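Local atomic coordinates of probable 2-dehydro-3-deoxygalactonokinase DgoK1 (PDB entry 3T69), a protein that probably phosphorylates 2-dehydro-3-deoxy-D-galactonate with ATP, a step in galactonate breakdown by the DeLey-Doudoroff pathway. Residues V146-L158 and E164-D176. Sequence-based numbering, arbitrary orientation.
Sequences VCMPGTHSKWVRL and EGFSTFMTGELFD
Ser-153 and Phe-169 form a hydrogen-bonded pair in the antiparallel hairpin of strands 153-159 and 162-169, part of a six-stranded mixed sheet of this ASKHA-type kinase. Ser-153 N to Phe-169 O spans 2.7 Å and is nearly straight. Trp-155 and Ser-167 form the next such pair, with Trp-155 N 3.0 Å from Ser-167 O. On the same face, the edge of the Phe-169 ring is turned toward the five-membered ring of Trp-155, in an offset edge-to-face stack with planes at 77°. Past the strands, Glu-173 N on the first turn of helix 171-181 donates to Thr-151 O. Glu-173 CG lies anti to the backbone N (chi1 -169°), and the extended chain carries its carboxylate to His-152. His-152 NE2 donates a hydrogen bond to Glu-173 OE1 (2.9 Å), in the imidazole plane but 41° out of the carboxylate plane. An alanine here would probably leave Glu-173 OE1 without its imidazole donor and remove the ring that meets Phe-220 of the second subunit. Cys-147 CB covers the centre of one indole face, and Glu-248 OE2 accepts hydrogen bonds from Trp-155 NE1 and Ser-153 OG. Glu-173 OE2 accepts a hydrogen bond from Ile-183 N of the second subunit.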
loop_
_atom_site.group_PDB
_atom_site.type_symbol
_atom_site.label_atom_id
_atom_site.label_comp_id
_atom_site.label_asym_id
_atom_site.label_seq_id
_atom_site.Cartn_x
_atom_site.Cartn_y
_atom_site.Cartn_z
ATOM N N VAL B 146 -15.733 16.291 -9.295
ATOM C CA VAL B 146 -14.608 16.988 -8.722
ATOM C C VAL B 146 -13.643 16.016 -8.062
ATOM O O VAL B 146 -14.053 15.178 -7.254
ATOM C CB VAL B 146 -15.119 17.954 -7.642
ATOM C CG1 VAL B 146 -14.021 18.836 -7.109
ATOM C CG2 VAL B 146 -16.317 18.803 -8.167
ATOM N N CYS B 147 -12.361 16.158 -8.373
ATOM C CA CYS B 147 -11.310 15.329 -7.812
ATOM C C CYS B 147 -10.571 16.162 -6.843
ATOM O O CYS B 147 -10.094 17.223 -7.208
ATOM C CB CYS B 147 -10.354 14.825 -8.915
ATOM S SG CYS B 147 -8.658 14.306 -8.433
ATOM N N MET B 148 -10.432 15.677 -5.604
ATOM C CA MET B 148 -9.766 16.461 -4.561
ATOM C C MET B 148 -8.582 15.713 -3.948
ATOM O O MET B 148 -8.713 15.166 -2.892
ATOM C CB MET B 148 -10.799 16.900 -3.477
ATOM C CG MET B 148 -12.168 17.380 -4.064
ATOM S SD MET B 148 -13.533 17.753 -2.955
ATOM C CE MET B 148 -12.619 18.895 -1.952
ATOM N N PRO B 149 -7.403 15.724 -4.607
ATOM C CA PRO B 149 -6.202 14.974 -4.205
ATOM C C PRO B 149 -5.771 15.342 -2.814
ATOM O O PRO B 149 -6.315 16.277 -2.300
ATOM C CB PRO B 149 -5.155 15.484 -5.182
ATOM C CG PRO B 149 -5.650 16.850 -5.602
ATOM C CD PRO B 149 -7.107 16.605 -5.754
ATOM N N GLY B 150 -4.769 14.630 -2.257
ATOM C CA GLY B 150 -4.192 14.808 -0.890
ATOM C C GLY B 150 -3.816 13.445 -0.256
ATOM O O GLY B 150 -3.859 12.434 -0.916
ATOM N N THR B 151 -3.440 13.402 1.021
ATOM C CA THR B 151 -3.320 12.119 1.724
ATOM C C THR B 151 -4.427 11.127 1.346
ATOM O O THR B 151 -4.147 9.968 1.059
ATOM C CB THR B 151 -3.431 12.305 3.222
ATOM O OG1 THR B 151 -2.484 13.285 3.634
ATOM C CG2 THR B 151 -3.113 11.032 3.914
ATOM N N HIS B 152 -5.683 11.585 1.397
ATOM C CA HIS B 152 -6.831 10.806 0.967
ATOM C C HIS B 152 -7.497 11.565 -0.196
ATOM O O HIS B 152 -7.860 12.719 -0.070
ATOM C CB HIS B 152 -7.862 10.605 2.097
ATOM C CG HIS B 152 -7.361 9.829 3.289
ATOM N ND1 HIS B 152 -7.971 9.909 4.528
ATOM C CD2 HIS B 152 -6.335 8.957 3.435
ATOM C CE1 HIS B 152 -7.336 9.125 5.385
ATOM N NE2 HIS B 152 -6.326 8.554 4.755
ATOM N N SER B 153 -7.658 10.943 -1.343
ATOM C CA SER B 153 -8.056 11.747 -2.472
ATOM C C SER B 153 -9.553 11.593 -2.691
ATOM O O SER B 153 -10.055 10.500 -2.821
ATOM C CB SER B 153 -7.228 11.370 -3.702
ATOM O OG SER B 153 -7.831 11.911 -4.858
ATOM N N LYS B 154 -10.292 12.677 -2.706
ATOM C CA LYS B 154 -11.722 12.508 -2.838
ATOM C C LYS B 154 -12.241 12.689 -4.280
ATOM O O LYS B 154 -11.793 13.597 -4.993
ATOM C CB LYS B 154 -12.414 13.424 -1.829
ATOM C CG LYS B 154 -12.824 12.698 -0.552
ATOM C CD LYS B 154 -11.814 12.622 0.557
ATOM C CE LYS B 154 -12.146 11.361 1.279
ATOM N NZ LYS B 154 -11.670 11.194 2.662
ATOM N N TRP B 155 -13.147 11.828 -4.724
ATOM C CA TRP B 155 -13.819 12.023 -6.025
ATOM C C TRP B 155 -15.322 12.199 -5.808
ATOM O O TRP B 155 -15.987 11.289 -5.337
ATOM C CB TRP B 155 -13.532 10.871 -6.996
ATOM C CG TRP B 155 -12.108 10.974 -7.626
ATOM C CD1 TRP B 155 -10.905 10.879 -6.973
ATOM C CD2 TRP B 155 -11.791 11.184 -9.002
ATOM N NE1 TRP B 155 -9.867 11.025 -7.847
ATOM C CE2 TRP B 155 -10.380 11.210 -9.104
ATOM C CE3 TRP B 155 -12.558 11.381 -10.151
ATOM C CZ2 TRP B 155 -9.720 11.424 -10.324
ATOM C CZ3 TRP B 155 -11.920 11.589 -11.358
ATOM C CH2 TRP B 155 -10.503 11.597 -11.442
ATOM N N VAL B 156 -15.848 13.382 -6.138
ATOM C CA VAL B 156 -17.199 13.789 -5.697
ATOM C C VAL B 156 -18.198 14.090 -6.851
ATOM O O VAL B 156 -17.886 14.860 -7.757
ATOM C CB VAL B 156 -17.072 15.007 -4.770
ATOM C CG1 VAL B 156 -18.394 15.343 -4.094
ATOM C CG2 VAL B 156 -15.989 14.772 -3.756
ATOM N N ARG B 157 -19.362 13.465 -6.836
ATOM C CA ARG B 157 -20.386 13.815 -7.789
ATOM C C ARG B 157 -21.204 14.966 -7.173
ATOM O O ARG B 157 -21.999 14.755 -6.229
ATOM C CB ARG B 157 -21.303 12.618 -8.183
ATOM C CG ARG B 157 -20.710 11.168 -8.006
ATOM C CD ARG B 157 -21.521 9.970 -8.651
ATOM N NE ARG B 157 -22.990 10.142 -8.777
ATOM C CZ ARG B 157 -23.927 9.571 -8.000
ATOM N NH1 ARG B 157 -23.586 8.785 -6.971
ATOM N NH2 ARG B 157 -25.225 9.812 -8.241
ATOM N N LEU B 158 -21.016 16.168 -7.734
ATOM C CA LEU B 158 -21.671 17.418 -7.292
ATOM C C LEU B 158 -22.800 17.867 -8.244
ATOM O O LEU B 158 -22.624 17.852 -9.455
ATOM C CB LEU B 158 -20.616 18.509 -7.175
ATOM C CG LEU B 158 -21.031 19.867 -6.636
ATOM C CD1 LEU B 158 -21.888 19.740 -5.339
ATOM C CD2 LEU B 158 -19.793 20.712 -6.401
ATOM N N GLU B 164 -23.902 14.187 -4.245
ATOM C CA GLU B 164 -24.743 13.024 -4.525
ATOM C C GLU B 164 -24.124 11.759 -3.946
ATOM O O GLU B 164 -24.835 10.846 -3.508
ATOM C CB GLU B 164 -24.983 12.854 -6.038
ATOM C CG GLU B 164 -26.051 13.776 -6.648
ATOM C CD GLU B 164 -27.441 13.500 -6.075
ATOM O OE1 GLU B 164 -27.843 12.297 -6.069
ATOM O OE2 GLU B 164 -28.131 14.464 -5.624
ATOM N N GLY B 165 -22.792 11.729 -3.957
ATOM C CA GLY B 165 -22.000 10.589 -3.515
ATOM C C GLY B 165 -20.539 10.948 -3.683
ATOM O O GLY B 165 -20.194 12.000 -4.285
ATOM N N PHE B 166 -19.671 10.092 -3.148
ATOM C CA PHE B 166 -18.255 10.250 -3.346
ATOM C C PHE B 166 -17.416 9.002 -3.054
ATOM O O PHE B 166 -17.937 8.021 -2.515
ATOM C CB PHE B 166 -17.780 11.408 -2.512
ATOM C CG PHE B 166 -17.935 11.204 -1.053
ATOM C CD1 PHE B 166 -19.169 11.420 -0.430
ATOM C CD2 PHE B 166 -16.831 10.850 -0.277
ATOM C CE1 PHE B 166 -19.304 11.274 0.964
ATOM C CE2 PHE B 166 -16.943 10.688 1.108
ATOM C CZ PHE B 166 -18.187 10.903 1.742
ATOM N N SER B 167 -16.125 9.062 -3.388
ATOM C CA SER B 167 -15.205 7.952 -3.249
ATOM C C SER B 167 -13.808 8.384 -2.775
ATOM O O SER B 167 -13.134 9.159 -3.460
ATOM C CB SER B 167 -15.029 7.291 -4.614
ATOM O OG SER B 167 -16.177 6.528 -4.971
ATOM N N THR B 168 -13.351 7.888 -1.627
ATOM C CA THR B 168 -11.969 8.099 -1.229
ATOM C C THR B 168 -11.067 7.100 -1.928
ATOM O O THR B 168 -11.501 5.963 -2.254
ATOM C CB THR B 168 -11.833 7.891 0.227
ATOM O OG1 THR B 168 -12.812 8.703 0.869
ATOM C CG2 THR B 168 -10.430 8.286 0.748
ATOM N N PHE B 169 -9.827 7.520 -2.173
ATOM C CA PHE B 169 -8.758 6.664 -2.620
ATOM C C PHE B 169 -7.609 7.095 -1.771
ATOM O O PHE B 169 -7.348 8.290 -1.654
ATOM C CB PHE B 169 -8.460 6.922 -4.083
ATOM C CG PHE B 169 -9.489 6.343 -5.035
ATOM C CD1 PHE B 169 -9.348 5.069 -5.533
ATOM C CD2 PHE B 169 -10.591 7.092 -5.439
ATOM C CE1 PHE B 169 -10.283 4.535 -6.411
ATOM C CE2 PHE B 169 -11.517 6.573 -6.307
ATOM C CZ PHE B 169 -11.349 5.267 -6.801
ATOM N N MET B 170 -6.921 6.159 -1.134
ATOM C CA MET B 170 -5.954 6.553 -0.100
ATOM C C MET B 170 -4.542 6.684 -0.662
ATOM O O MET B 170 -3.549 6.316 -0.009
ATOM C CB MET B 170 -6.041 5.676 1.172
ATOM C CG MET B 170 -6.025 4.129 1.017
ATOM S SD MET B 170 -6.266 3.282 2.618
ATOM C CE MET B 170 -4.702 3.599 3.401
ATOM N N THR B 171 -4.461 7.272 -1.863
ATOM C CA THR B 171 -3.220 7.284 -2.639
ATOM C C THR B 171 -2.097 8.027 -1.935
ATOM O O THR B 171 -0.990 7.539 -1.864
ATOM C CB THR B 171 -3.444 7.763 -4.129
ATOM O OG1 THR B 171 -3.866 9.090 -4.120
ATOM C CG2 THR B 171 -4.584 6.976 -4.824
ATOM N N GLY B 172 -2.361 9.183 -1.364
ATOM C CA GLY B 172 -1.280 9.875 -0.669
ATOM C C GLY B 172 -0.670 9.151 0.520
ATOM O O GLY B 172 0.531 9.137 0.679
ATOM N N GLU B 173 -1.509 8.587 1.385
ATOM C CA GLU B 173 -1.061 7.830 2.564
ATOM C C GLU B 173 -0.341 6.534 2.152
ATOM O O GLU B 173 0.644 6.116 2.808
ATOM C CB GLU B 173 -2.247 7.527 3.510
ATOM C CG GLU B 173 -1.847 6.991 4.883
ATOM C CD GLU B 173 -3.019 6.829 5.871
ATOM O OE1 GLU B 173 -4.199 6.771 5.411
ATOM O OE2 GLU B 173 -2.752 6.748 7.103
ATOM N N LEU B 174 -0.811 5.910 1.073
ATOM C CA LEU B 174 -0.108 4.780 0.496
ATOM C C LEU B 174 1.239 5.213 -0.045
ATOM O O LEU B 174 2.243 4.551 0.207
ATOM C CB LEU B 174 -0.925 4.065 -0.581
ATOM C CG LEU B 174 -2.164 3.289 -0.098
ATOM C CD1 LEU B 174 -2.986 2.688 -1.220
ATOM C CD2 LEU B 174 -1.800 2.209 0.946
ATOM N N PHE B 175 1.299 6.336 -0.747
ATOM C CA PHE B 175 2.605 6.772 -1.242
ATOM C C PHE B 175 3.587 6.903 -0.087
ATOM O O PHE B 175 4.660 6.307 -0.113
ATOM C CB PHE B 175 2.534 8.058 -2.091
ATOM C CG PHE B 175 3.888 8.548 -2.535
ATOM C CD1 PHE B 175 4.624 9.429 -1.727
ATOM C CD2 PHE B 175 4.434 8.119 -3.740
ATOM C CE1 PHE B 175 5.891 9.885 -2.115
ATOM C CE2 PHE B 175 5.683 8.560 -4.148
ATOM C CZ PHE B 175 6.432 9.443 -3.330
ATOM N N ASP B 176 3.172 7.624 0.955
ATOM C CA ASP B 176 4.028 7.810 2.128
ATOM C C ASP B 176 4.446 6.535 2.808
ATOM O O ASP B 176 5.647 6.336 3.066
ATOM C CB ASP B 176 3.468 8.855 3.100
ATOM C CG ASP B 176 3.697 10.270 2.570
ATOM O OD1 ASP B 176 2.741 10.885 2.038
ATOM O OD2 ASP B 176 4.869 10.733 2.593
#